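Local coordinates for protein esterase (Capnocytophaga ochracea, PDB 4W9R) that is of unknown function but is probably an esterase with an alpha/beta-hydrolase-like domain, at residues 37-42 against 102-107; 21-26 against 65-70; 317-322 against 333-338; 312-317 against 343-348. One frame throughout, in Å; residues are numbered along the deposited sequence.

Contact 1. Residues 37-42 against 102-107; sequences LIVVLN and ELVPYI
Two hydrophobic side chains of strand 35-40, L37 and V39, reach out of the sheet to meet the sheet-facing side of helix 91-110. The axes of 37-40 and 102-107 approach to 10.7 Å, with their directions 146° apart. In L37, CG lies anti to the backbone N (chi1 173°), which extends the isobutyl group to the helix. Both of its methyls straddle CG2 of I107, CD1 at 4.1 Å, the two side chains crossing at about a right angle, and CD2 also reaches CG1 of V104 at 4.3 Å. The CG2 branch of I107 stands anti to its own backbone N, and this is the branch that touches L37. V39, two residues on, sends one methyl to each of two residues. Its CG1, anti to the backbone N (chi1 178°), meets CD2 of L103 at 4.3 Å, and CG2 meets CG2 of V104 at 4.2 Å. V104 thus serves both strand residues, and F141 from a loop touches V39 and V104. Between these two segments of the alpha/beta-hydrolase-like domain the contact is buried aliphatic packing without a polar bond, so it rests on the fit of branched side chains.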
# COMPACT_ATOMS: atom_id res chain seq x y z
N LEU B 37 -15.76 4.90 -10.69
CA LEU B 37 -15.97 3.55 -10.18
C LEU B 37 -14.73 2.69 -10.33
O LEU B 37 -14.11 2.65 -11.39
CB LEU B 37 -17.15 2.89 -10.89
CG LEU B 37 -17.41 1.42 -10.59
CD1 LEU B 37 -17.69 1.21 -9.11
CD2 LEU B 37 -18.55 0.89 -11.44
N ILE B 38 -14.36 2.00 -9.26
CA ILE B 38 -13.27 1.02 -9.31
C ILE B 38 -13.78 -0.36 -8.91
O ILE B 38 -14.25 -0.56 -7.79
CB ILE B 38 -12.10 1.42 -8.39
CG1 ILE B 38 -11.47 2.72 -8.87
CG2 ILE B 38 -11.06 0.31 -8.35
CD1 ILE B 38 -10.28 3.16 -8.04
N VAL B 39 -13.67 -1.31 -9.83
CA VAL B 39 -14.12 -2.68 -9.58
C VAL B 39 -12.94 -3.58 -9.22
O VAL B 39 -11.91 -3.57 -9.90
CB VAL B 39 -14.86 -3.26 -10.80
CG1 VAL B 39 -15.28 -4.69 -10.54
CG2 VAL B 39 -16.07 -2.40 -11.14
N VAL B 40 -13.08 -4.34 -8.14
CA VAL B 40 -12.03 -5.26 -7.70
C VAL B 40 -12.51 -6.71 -7.74
O VAL B 40 -13.41 -7.10 -7.00
CB VAL B 40 -11.56 -4.93 -6.27
CG1 VAL B 40 -10.44 -5.86 -5.86
CG2 VAL B 40 -11.12 -3.48 -6.19
N LEU B 41 -11.91 -7.51 -8.62
CA LEU B 41 -12.32 -8.90 -8.83
C LEU B 41 -11.79 -9.86 -7.76
O LEU B 41 -12.37 -10.91 -7.49
CB LEU B 41 -11.87 -9.37 -10.21
CG LEU B 41 -12.24 -8.44 -11.36
CD1 LEU B 41 -11.75 -9.01 -12.68
CD2 LEU B 41 -13.74 -8.20 -11.39
N ASN B 42 -10.66 -9.48 -7.18
CA ASN B 42 -9.91 -10.28 -6.21
C ASN B 42 -10.25 -9.99 -4.75
O ASN B 42 -9.54 -10.42 -3.85
CB ASN B 42 -8.42 -10.13 -6.47
CG ASN B 42 -7.97 -10.90 -7.69
OD1 ASN B 42 -7.58 -10.31 -8.70
ND2 ASN B 42 -8.03 -12.22 -7.61
N GLU B 102 -23.76 -6.72 -16.09
CA GLU B 102 -24.63 -6.84 -14.93
C GLU B 102 -24.19 -5.97 -13.75
O GLU B 102 -24.90 -5.05 -13.36
CB GLU B 102 -24.74 -8.30 -14.48
CG GLU B 102 -25.27 -9.24 -15.55
CD GLU B 102 -25.41 -10.67 -15.05
OE1 GLU B 102 -25.06 -10.92 -13.88
OE2 GLU B 102 -25.87 -11.53 -15.82
N LEU B 103 -23.02 -6.29 -13.20
CA LEU B 103 -22.52 -5.61 -12.01
C LEU B 103 -22.37 -4.10 -12.19
O LEU B 103 -22.93 -3.32 -11.42
CB LEU B 103 -21.18 -6.21 -11.59
CG LEU B 103 -20.58 -5.63 -10.30
CD1 LEU B 103 -21.54 -5.84 -9.13
CD2 LEU B 103 -19.24 -6.26 -10.00
N VAL B 104 -21.62 -3.70 -13.21
CA VAL B 104 -21.38 -2.28 -13.46
C VAL B 104 -22.66 -1.48 -13.76
O VAL B 104 -22.85 -0.41 -13.18
CB VAL B 104 -20.36 -2.09 -14.61
CG1 VAL B 104 -20.30 -0.63 -15.03
CG2 VAL B 104 -18.99 -2.58 -14.19
N PRO B 105 -23.55 -1.99 -14.64
CA PRO B 105 -24.79 -1.23 -14.84
C PRO B 105 -25.64 -1.14 -13.58
O PRO B 105 -26.34 -0.15 -13.38
CB PRO B 105 -25.52 -2.02 -15.93
CG PRO B 105 -24.44 -2.74 -16.65
CD PRO B 105 -23.45 -3.12 -15.59
N TYR B 106 -25.58 -2.17 -12.74
CA TYR B 106 -26.29 -2.17 -11.46
C TYR B 106 -25.80 -1.04 -10.57
O TYR B 106 -26.60 -0.34 -9.95
CB TYR B 106 -26.13 -3.51 -10.75
CG TYR B 106 -26.54 -3.50 -9.30
CD1 TYR B 106 -27.88 -3.51 -8.93
CD2 TYR B 106 -25.58 -3.49 -8.29
CE1 TYR B 106 -28.26 -3.50 -7.60
CE2 TYR B 106 -25.95 -3.48 -6.95
CZ TYR B 106 -27.29 -3.48 -6.62
OH TYR B 106 -27.66 -3.48 -5.29
N ILE B 107 -24.48 -0.88 -10.50
CA ILE B 107 -23.89 0.19 -9.72
C ILE B 107 -24.22 1.55 -10.33
O ILE B 107 -24.50 2.51 -9.61
CB ILE B 107 -22.36 0.03 -9.61
CG1 ILE B 107 -22.02 -1.32 -8.97
CG2 ILE B 107 -21.75 1.15 -8.79
CD1 ILE B 107 -22.59 -1.49 -7.58

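Contact 2. Residues 21-26 against 65-70; sequences IGIYKP and KCIVVG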
# COMPACT_ATOMS: atom_id res chain seq x y z
N ILE B 21 -20.63 -9.54 -3.07
CA ILE B 21 -19.92 -8.33 -3.46
C ILE B 21 -19.91 -7.38 -2.28
O ILE B 21 -20.61 -7.59 -1.29
CB ILE B 21 -20.56 -7.63 -4.67
CG1 ILE B 21 -21.96 -7.12 -4.32
CG2 ILE B 21 -20.60 -8.55 -5.88
CD1 ILE B 21 -22.62 -6.33 -5.43
N GLY B 22 -19.12 -6.32 -2.38
CA GLY B 22 -19.16 -5.30 -1.35
C GLY B 22 -18.87 -3.95 -1.95
O GLY B 22 -18.23 -3.83 -2.99
N ILE B 23 -19.34 -2.91 -1.27
CA ILE B 23 -19.37 -1.57 -1.84
C ILE B 23 -18.84 -0.55 -0.86
O ILE B 23 -19.31 -0.44 0.27
CB ILE B 23 -20.81 -1.16 -2.24
CG1 ILE B 23 -21.40 -2.16 -3.23
CG2 ILE B 23 -20.82 0.24 -2.82
CD1 ILE B 23 -22.83 -1.85 -3.62
N TYR B 24 -17.84 0.21 -1.31
CA TYR B 24 -17.36 1.34 -0.54
C TYR B 24 -17.94 2.63 -1.09
O TYR B 24 -17.83 2.92 -2.28
CB TYR B 24 -15.84 1.40 -0.54
CG TYR B 24 -15.31 2.72 -0.01
CD1 TYR B 24 -15.35 3.01 1.34
CD2 TYR B 24 -14.81 3.69 -0.88
CE1 TYR B 24 -14.89 4.22 1.83
CE2 TYR B 24 -14.35 4.90 -0.40
CZ TYR B 24 -14.39 5.16 0.95
OH TYR B 24 -13.93 6.37 1.42
N LYS B 25 -18.55 3.42 -0.21
CA LYS B 25 -19.00 4.75 -0.56
C LYS B 25 -18.22 5.76 0.27
O LYS B 25 -17.85 5.47 1.41
CB LYS B 25 -20.50 4.92 -0.31
CG LYS B 25 -21.39 4.07 -1.21
CD LYS B 25 -22.85 4.45 -1.03
CE LYS B 25 -23.30 4.25 0.41
NZ LYS B 25 -24.73 4.63 0.59
N PRO B 26 -17.97 6.95 -0.29
CA PRO B 26 -17.20 7.96 0.43
C PRO B 26 -17.89 8.43 1.71
O PRO B 26 -19.00 7.98 2.01
CB PRO B 26 -17.09 9.11 -0.58
CG PRO B 26 -17.24 8.44 -1.91
CD PRO B 26 -18.23 7.34 -1.69
N LYS B 65 -13.21 11.67 -4.56
CA LYS B 65 -13.92 10.60 -3.87
C LYS B 65 -14.40 9.57 -4.90
O LYS B 65 -14.94 9.92 -5.94
CB LYS B 65 -15.11 11.16 -3.08
CG LYS B 65 -14.72 12.02 -1.89
CD LYS B 65 -15.95 12.60 -1.21
CE LYS B 65 -15.57 13.45 -0.01
NZ LYS B 65 -14.86 12.65 1.03
N CYS B 66 -14.18 8.30 -4.60
CA CYS B 66 -14.52 7.23 -5.53
C CYS B 66 -15.40 6.16 -4.87
O CYS B 66 -15.41 6.02 -3.65
CB CYS B 66 -13.26 6.58 -6.09
SG CYS B 66 -12.29 7.66 -7.16
N ILE B 67 -16.13 5.43 -5.70
CA ILE B 67 -16.89 4.28 -5.23
C ILE B 67 -16.18 3.00 -5.66
O ILE B 67 -15.85 2.83 -6.83
CB ILE B 67 -18.33 4.29 -5.78
CG1 ILE B 67 -19.11 5.47 -5.18
CG2 ILE B 67 -19.03 2.98 -5.46
CD1 ILE B 67 -20.56 5.50 -5.58
N VAL B 68 -15.92 2.12 -4.70
CA VAL B 68 -15.21 0.88 -4.98
C VAL B 68 -16.13 -0.32 -4.78
O VAL B 68 -16.76 -0.48 -3.73
CB VAL B 68 -13.97 0.72 -4.08
CG1 VAL B 68 -13.17 -0.50 -4.49
CG2 VAL B 68 -13.11 1.97 -4.14
N VAL B 69 -16.21 -1.17 -5.80
CA VAL B 69 -17.04 -2.37 -5.73
C VAL B 69 -16.19 -3.62 -5.90
O VAL B 69 -15.62 -3.85 -6.96
CB VAL B 69 -18.14 -2.36 -6.80
CG1 VAL B 69 -18.92 -3.66 -6.78
CG2 VAL B 69 -19.07 -1.17 -6.60
N GLY B 70 -16.08 -4.41 -4.84
CA GLY B 70 -15.33 -5.65 -4.91
C GLY B 70 -16.17 -6.88 -5.21
O GLY B 70 -17.36 -6.93 -4.89
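Four backbone hydrogen bonds zip residues 21-24 to residues 67-70 as neighbouring antiparallel strands of the central sheet of an alpha/beta-hydrolase-like fold. The straightest runs from Y24 N to V68 O (2.7 Å, 176°), in the plane of the carbonyl, and V68 N returns a longer bond to Y24 O, on a lone pair. One hydrogen-bonded pair further along, G70 N donates to G22 O at 2.9 Å, whereas G22 N reaches G70 O from above the carbonyl plane. Between these two pairs sits the non-hydrogen-bonded pair I23 and V69, whose side chains share the opposite face from Y24 and V68; CG1 of I23 meets CG2 of V69 at 4.2 Å, and I107 of helix 91-110 touches both.

Beyond the paired strands, P26 packs its ring across the aliphatic part of K65. Its CG lies 3.6 Å from K65 CB and 3.5 Å from the carbonyl O of C66, and its CD touches I67 CG1, the two side chains crossing at about a right angle. An alanine in place of P26 would lack CG and CD, and would probably loosen the packing of this loop against K65 and I67. On the other face of the sheet, Y24 CB lies 4.1 Å from V68 CB, and the ring, its CG anti to the backbone N, follows along the same face with CD2 near V68 CG2 and sends its hydroxyl to R55 of helix 43-59. Near its outer end, CE2 of Y24 stands 3.6 Å from C66 O.

Contact 3. Residues 317-322 against 333-338; sequences FFLAEY and LKTYQK
This is the interface of an antiparallel helical hairpin in the all-helical C-terminal part of the chain, formed by helices 314-325 and 329-339; the axes of 317-322 and 333-338 come within 8.2 Å, 164° apart in direction. The approach is made possible by the small A320, whose CA is the nearest to that of T335. A320 CB sits over the centre of the Y336 ring, 3.4 Å from its centroid and only 2° off the normal, a CH-pi contact centred on the ring. The small alanine facing an aromatic residue across an antiparallel hairpin is consistent with a tetratricopeptide-like pair. Turned past A320, the same ring points one edge at the face of F317 in an offset edge-to-face pair, centroids 6.0 Å apart and planes at 75°. T335 has CG2 anti to its backbone N, which brings that methyl to 3.7 Å from A320 N and 4.0 Å from L319 CB, while its OG1 bonds back to K331 O. The Y336 hydroxyl lies beside E321 CG and is hydrogen-bonded to E324 and R356. An alanine in place of Y336 would lack the ring and hydroxyl, which would probably loosen the packing on A320 and F317 and disturb the arrangement of E324 and R356. E321 in turn forms a salt bridge with R356 and a hydrogen bond with Y285, so a hydrophobic helix seam is finished at one border by a charged network that is likely to fix the tyrosine's tip.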
# COMPACT_ATOMS: atom_id res chain seq x y z
N PHE B 317 -12.44 41.56 -7.03
CA PHE B 317 -11.12 42.10 -6.72
C PHE B 317 -10.19 41.91 -7.91
O PHE B 317 -9.44 42.81 -8.28
CB PHE B 317 -10.53 41.44 -5.48
CG PHE B 317 -9.19 41.98 -5.08
CD1 PHE B 317 -9.08 43.08 -4.25
CD2 PHE B 317 -8.02 41.38 -5.55
CE1 PHE B 317 -7.85 43.57 -3.88
CE2 PHE B 317 -6.78 41.87 -5.18
CZ PHE B 317 -6.69 42.97 -4.35
N PHE B 318 -10.23 40.72 -8.51
CA PHE B 318 -9.44 40.42 -9.69
C PHE B 318 -9.85 41.31 -10.85
O PHE B 318 -9.00 41.84 -11.58
CB PHE B 318 -9.58 38.95 -10.09
CG PHE B 318 -8.84 37.99 -9.20
CD1 PHE B 318 -7.91 38.45 -8.29
CD2 PHE B 318 -9.08 36.63 -9.28
CE1 PHE B 318 -7.23 37.57 -7.47
CE2 PHE B 318 -8.40 35.74 -8.47
CZ PHE B 318 -7.47 36.22 -7.56
N LEU B 319 -11.16 41.48 -11.02
CA LEU B 319 -11.69 42.29 -12.11
C LEU B 319 -11.35 43.77 -11.93
O LEU B 319 -11.01 44.46 -12.89
CB LEU B 319 -13.21 42.11 -12.20
CG LEU B 319 -13.91 42.74 -13.41
CD1 LEU B 319 -13.38 42.15 -14.71
CD2 LEU B 319 -15.41 42.56 -13.30
N ALA B 320 -11.43 44.25 -10.69
CA ALA B 320 -11.10 45.64 -10.39
C ALA B 320 -9.63 45.93 -10.68
O ALA B 320 -9.29 46.99 -11.20
CB ALA B 320 -11.42 45.96 -8.94
N GLU B 321 -8.76 44.98 -10.33
CA GLU B 321 -7.34 45.12 -10.62
C GLU B 321 -7.10 45.14 -12.12
O GLU B 321 -6.24 45.87 -12.61
CB GLU B 321 -6.53 43.99 -9.97
CG GLU B 321 -6.19 44.23 -8.51
CD GLU B 321 -5.20 43.22 -7.96
OE1 GLU B 321 -5.03 42.15 -8.58
OE2 GLU B 321 -4.58 43.50 -6.91
N TYR B 322 -7.87 44.34 -12.86
CA TYR B 322 -7.75 44.29 -14.31
C TYR B 322 -8.08 45.64 -14.94
O TYR B 322 -7.41 46.07 -15.88
CB TYR B 322 -8.68 43.22 -14.89
CG TYR B 322 -8.86 43.34 -16.38
CD1 TYR B 322 -7.88 42.92 -17.26
CD2 TYR B 322 -10.03 43.88 -16.92
CE1 TYR B 322 -8.04 43.03 -18.63
CE2 TYR B 322 -10.20 44.00 -18.29
CZ TYR B 322 -9.20 43.57 -19.14
OH TYR B 322 -9.36 43.68 -20.50
N LEU B 333 -13.05 51.53 -9.75
CA LEU B 333 -13.61 52.06 -8.52
C LEU B 333 -14.97 51.44 -8.22
O LEU B 333 -15.25 51.04 -7.09
CB LEU B 333 -13.74 53.58 -8.60
CG LEU B 333 -14.33 54.26 -7.36
CD1 LEU B 333 -13.43 54.02 -6.16
CD2 LEU B 333 -14.52 55.75 -7.60
N LYS B 334 -15.81 51.35 -9.24
CA LYS B 334 -17.13 50.76 -9.11
C LYS B 334 -17.03 49.28 -8.72
O LYS B 334 -17.82 48.78 -7.94
CB LYS B 334 -17.92 50.91 -10.41
CG LYS B 334 -19.33 50.34 -10.37
CD LYS B 334 -20.00 50.42 -11.74
CE LYS B 334 -21.39 49.82 -11.73
NZ LYS B 334 -22.32 50.57 -10.84
N THR B 335 -16.03 48.61 -9.28
CA THR B 335 -15.85 47.18 -9.06
C THR B 335 -15.24 46.88 -7.69
O THR B 335 -15.60 45.90 -7.04
CB THR B 335 -14.96 46.55 -10.15
OG1 THR B 335 -15.40 47.01 -11.44
CG2 THR B 335 -15.04 45.04 -10.11
N TYR B 336 -14.32 47.73 -7.25
CA TYR B 336 -13.75 47.60 -5.91
C TYR B 336 -14.83 47.75 -4.85
O TYR B 336 -14.88 46.99 -3.88
CB TYR B 336 -12.65 48.63 -5.67
CG TYR B 336 -11.27 48.19 -6.11
CD1 TYR B 336 -10.68 47.06 -5.57
CD2 TYR B 336 -10.54 48.93 -7.04
CE1 TYR B 336 -9.41 46.66 -5.96
CE2 TYR B 336 -9.28 48.54 -7.43
CZ TYR B 336 -8.72 47.40 -6.89
OH TYR B 336 -7.46 47.01 -7.27
N GLN B 337 -15.71 48.73 -5.04
CA GLN B 337 -16.81 48.97 -4.12
C GLN B 337 -17.78 47.79 -4.10
O GLN B 337 -18.45 47.54 -3.10
CB GLN B 337 -17.55 50.25 -4.49
CG GLN B 337 -16.73 51.52 -4.30
CD GLN B 337 -17.39 52.74 -4.93
OE1 GLN B 337 -18.33 52.62 -5.71
NE2 GLN B 337 -16.88 53.92 -4.59
N LYS B 338 -17.84 47.07 -5.22
CA LYS B 338 -18.70 45.90 -5.33
C LYS B 338 -18.08 44.72 -4.59
O LYS B 338 -18.78 43.89 -4.02
CB LYS B 338 -18.93 45.56 -6.80
CG LYS B 338 -20.30 44.96 -7.10
CD LYS B 338 -20.55 44.90 -8.60
CE LYS B 338 -21.97 44.46 -8.90
NZ LYS B 338 -22.25 44.45 -10.36

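Contact 4. Residues 312-317 against 343-348; sequences TAMPNF and PNIDFI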
# COMPACT_ATOMS: atom_id res chain seq x y z
N THR B 312 -17.54 35.30 -2.50
CA THR B 312 -16.33 35.89 -1.96
C THR B 312 -15.94 37.15 -2.73
O THR B 312 -16.36 37.34 -3.87
CB THR B 312 -15.14 34.91 -2.00
OG1 THR B 312 -14.74 34.69 -3.36
CG2 THR B 312 -15.53 33.58 -1.36
N ALA B 313 -15.17 38.02 -2.08
CA ALA B 313 -14.74 39.28 -2.69
C ALA B 313 -13.75 39.09 -3.84
O ALA B 313 -13.44 40.03 -4.56
CB ALA B 313 -14.14 40.18 -1.63
N MSE B 314 -13.25 37.86 -4.01
CA MSE B 314 -12.17 37.60 -4.95
C MSE B 314 -12.47 37.91 -6.43
O MSE B 314 -11.65 38.55 -7.09
CB MSE B 314 -11.71 36.14 -4.83
CG MSE B 314 -10.39 35.87 -5.52
SE MSE B 314 -9.68 34.11 -5.12
CE MSE B 314 -10.84 33.08 -6.29
N PRO B 315 -13.62 37.46 -6.97
CA PRO B 315 -13.86 37.71 -8.40
C PRO B 315 -13.84 39.18 -8.78
O PRO B 315 -13.24 39.54 -9.80
CB PRO B 315 -15.25 37.12 -8.63
CG PRO B 315 -15.38 36.06 -7.60
CD PRO B 315 -14.68 36.61 -6.39
N ASN B 316 -14.48 40.03 -7.98
CA ASN B 316 -14.53 41.45 -8.28
C ASN B 316 -13.22 42.15 -7.93
O ASN B 316 -12.92 43.21 -8.48
CB ASN B 316 -15.69 42.11 -7.55
CG ASN B 316 -17.03 41.82 -8.20
OD1 ASN B 316 -17.12 41.72 -9.43
ND2 ASN B 316 -18.07 41.68 -7.39
N PHE B 317 -12.44 41.56 -7.03
CA PHE B 317 -11.12 42.10 -6.72
C PHE B 317 -10.19 41.91 -7.91
O PHE B 317 -9.44 42.81 -8.28
CB PHE B 317 -10.53 41.44 -5.48
CG PHE B 317 -9.19 41.98 -5.08
CD1 PHE B 317 -9.08 43.08 -4.25
CD2 PHE B 317 -8.02 41.38 -5.55
CE1 PHE B 317 -7.85 43.57 -3.88
CE2 PHE B 317 -6.78 41.87 -5.18
CZ PHE B 317 -6.69 42.97 -4.35
N PRO B 343 -17.60 38.85 1.49
CA PRO B 343 -16.69 38.34 2.52
C PRO B 343 -15.23 38.25 2.09
O PRO B 343 -14.93 38.09 0.91
CB PRO B 343 -17.24 36.94 2.81
CG PRO B 343 -18.69 37.07 2.55
CD PRO B 343 -18.82 38.03 1.40
N ASN B 344 -14.33 38.37 3.06
CA ASN B 344 -12.90 38.28 2.81
C ASN B 344 -12.45 36.85 2.52
O ASN B 344 -12.98 35.90 3.08
CB ASN B 344 -12.11 38.81 4.01
CG ASN B 344 -12.45 40.25 4.34
OD1 ASN B 344 -12.97 40.99 3.50
ND2 ASN B 344 -12.14 40.66 5.56
N ILE B 345 -11.47 36.72 1.62
CA ILE B 345 -10.84 35.44 1.37
C ILE B 345 -9.33 35.63 1.17
O ILE B 345 -8.91 36.51 0.41
CB ILE B 345 -11.45 34.73 0.15
CG1 ILE B 345 -10.67 33.45 -0.18
CG2 ILE B 345 -11.51 35.66 -1.05
CD1 ILE B 345 -11.26 32.65 -1.32
N ASP B 346 -8.54 34.82 1.87
CA ASP B 346 -7.08 34.91 1.82
C ASP B 346 -6.60 36.34 2.10
O ASP B 346 -6.97 36.93 3.11
CB ASP B 346 -6.56 34.42 0.46
CG ASP B 346 -5.09 34.01 0.51
OD1 ASP B 346 -4.30 34.69 1.19
OD2 ASP B 346 -4.74 33.00 -0.13
N PHE B 347 -5.81 36.89 1.18
CA PHE B 347 -5.25 38.23 1.37
C PHE B 347 -6.20 39.32 0.89
O PHE B 347 -5.87 40.50 0.95
CB PHE B 347 -3.90 38.35 0.67
CG PHE B 347 -3.99 38.46 -0.83
CD1 PHE B 347 -3.93 39.70 -1.45
CD2 PHE B 347 -4.12 37.33 -1.62
CE1 PHE B 347 -4.01 39.81 -2.83
CE2 PHE B 347 -4.20 37.43 -2.99
CZ PHE B 347 -4.14 38.67 -3.60
N ILE B 348 -7.38 38.92 0.41
CA ILE B 348 -8.36 39.90 -0.02
C ILE B 348 -9.22 40.28 1.17
O ILE B 348 -9.97 39.46 1.70
CB ILE B 348 -9.28 39.37 -1.14
CG1 ILE B 348 -8.48 38.52 -2.14
CG2 ILE B 348 -10.00 40.51 -1.84
CD1 ILE B 348 -7.46 39.30 -2.89
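I348 fits against F317, with CD1 over the face of the phenylalanine ring, 3.7 Å from its centroid and offset toward the CD2 and CE2 rim. Its other methyl, CG2, lies 3.6 Å from F317 CG and also meets A313 CB at 4.2 Å. That placement follows from the I348 torsions, with CG2 anti to the backbone N and CG1 beside that N, anti to the carbonyl carbon. CD1 also stands over a face of F347, toward its rim, and F347 CE1 touches F317 CE2 at 4.2 Å as the two phenylalanines cross at about a right angle. At the far end, I345 presses CG2 between T312 CB and M314 CB, 3.8 Å from each, M314 being a selenomethionine. The one hydrogen bond across the segments joins A313 N to P343 O (3.0 Å, 153°), the donor lying almost along the C=O axis.

The loop's shape sets these contacts up: residues I345 to I348 form a type II' turn closed by I348 N to I345 O at 2.9 Å, so that I345 and I348 both face the other segment. T312 OG1 is held by Y309 O. Helix 350-362 contributes L352 and I353 to the surroundings of F317, and helix 278-290 brings V281 to M314 and M282 to F347. The arrangement is a helix-to-helix linker, with a type II' turn in it, packed against the start of helix 314-325 in the helical C-terminal region.

How the contacts relate
From the N terminus, residues 21-26 open contact 2 and residues 37-42 open contact 1; contact 2 closes at 65-70 and contact 1 at 102-107, so the two loops cross. They also touch, because strand 67-71 lies between strands 17-24 and 35-40 in the sheet, with V69 bonding its backbone to I38 and probably V40. Contact 1 sets strand 35-40 against helix 91-110, while contact 2 joins strands 17-24 and 67-71. Much later, contact 4 starts at 312-317 and ends at 343-348, enclosing contact 3; they share F317. Contact 3 pairs helices 314-325 and 329-339, and contact 4 brings the linker after 329-339 back to the start of 314-325. Contacts 2 and 4 come no nearer than about 20 Å between nearest atoms.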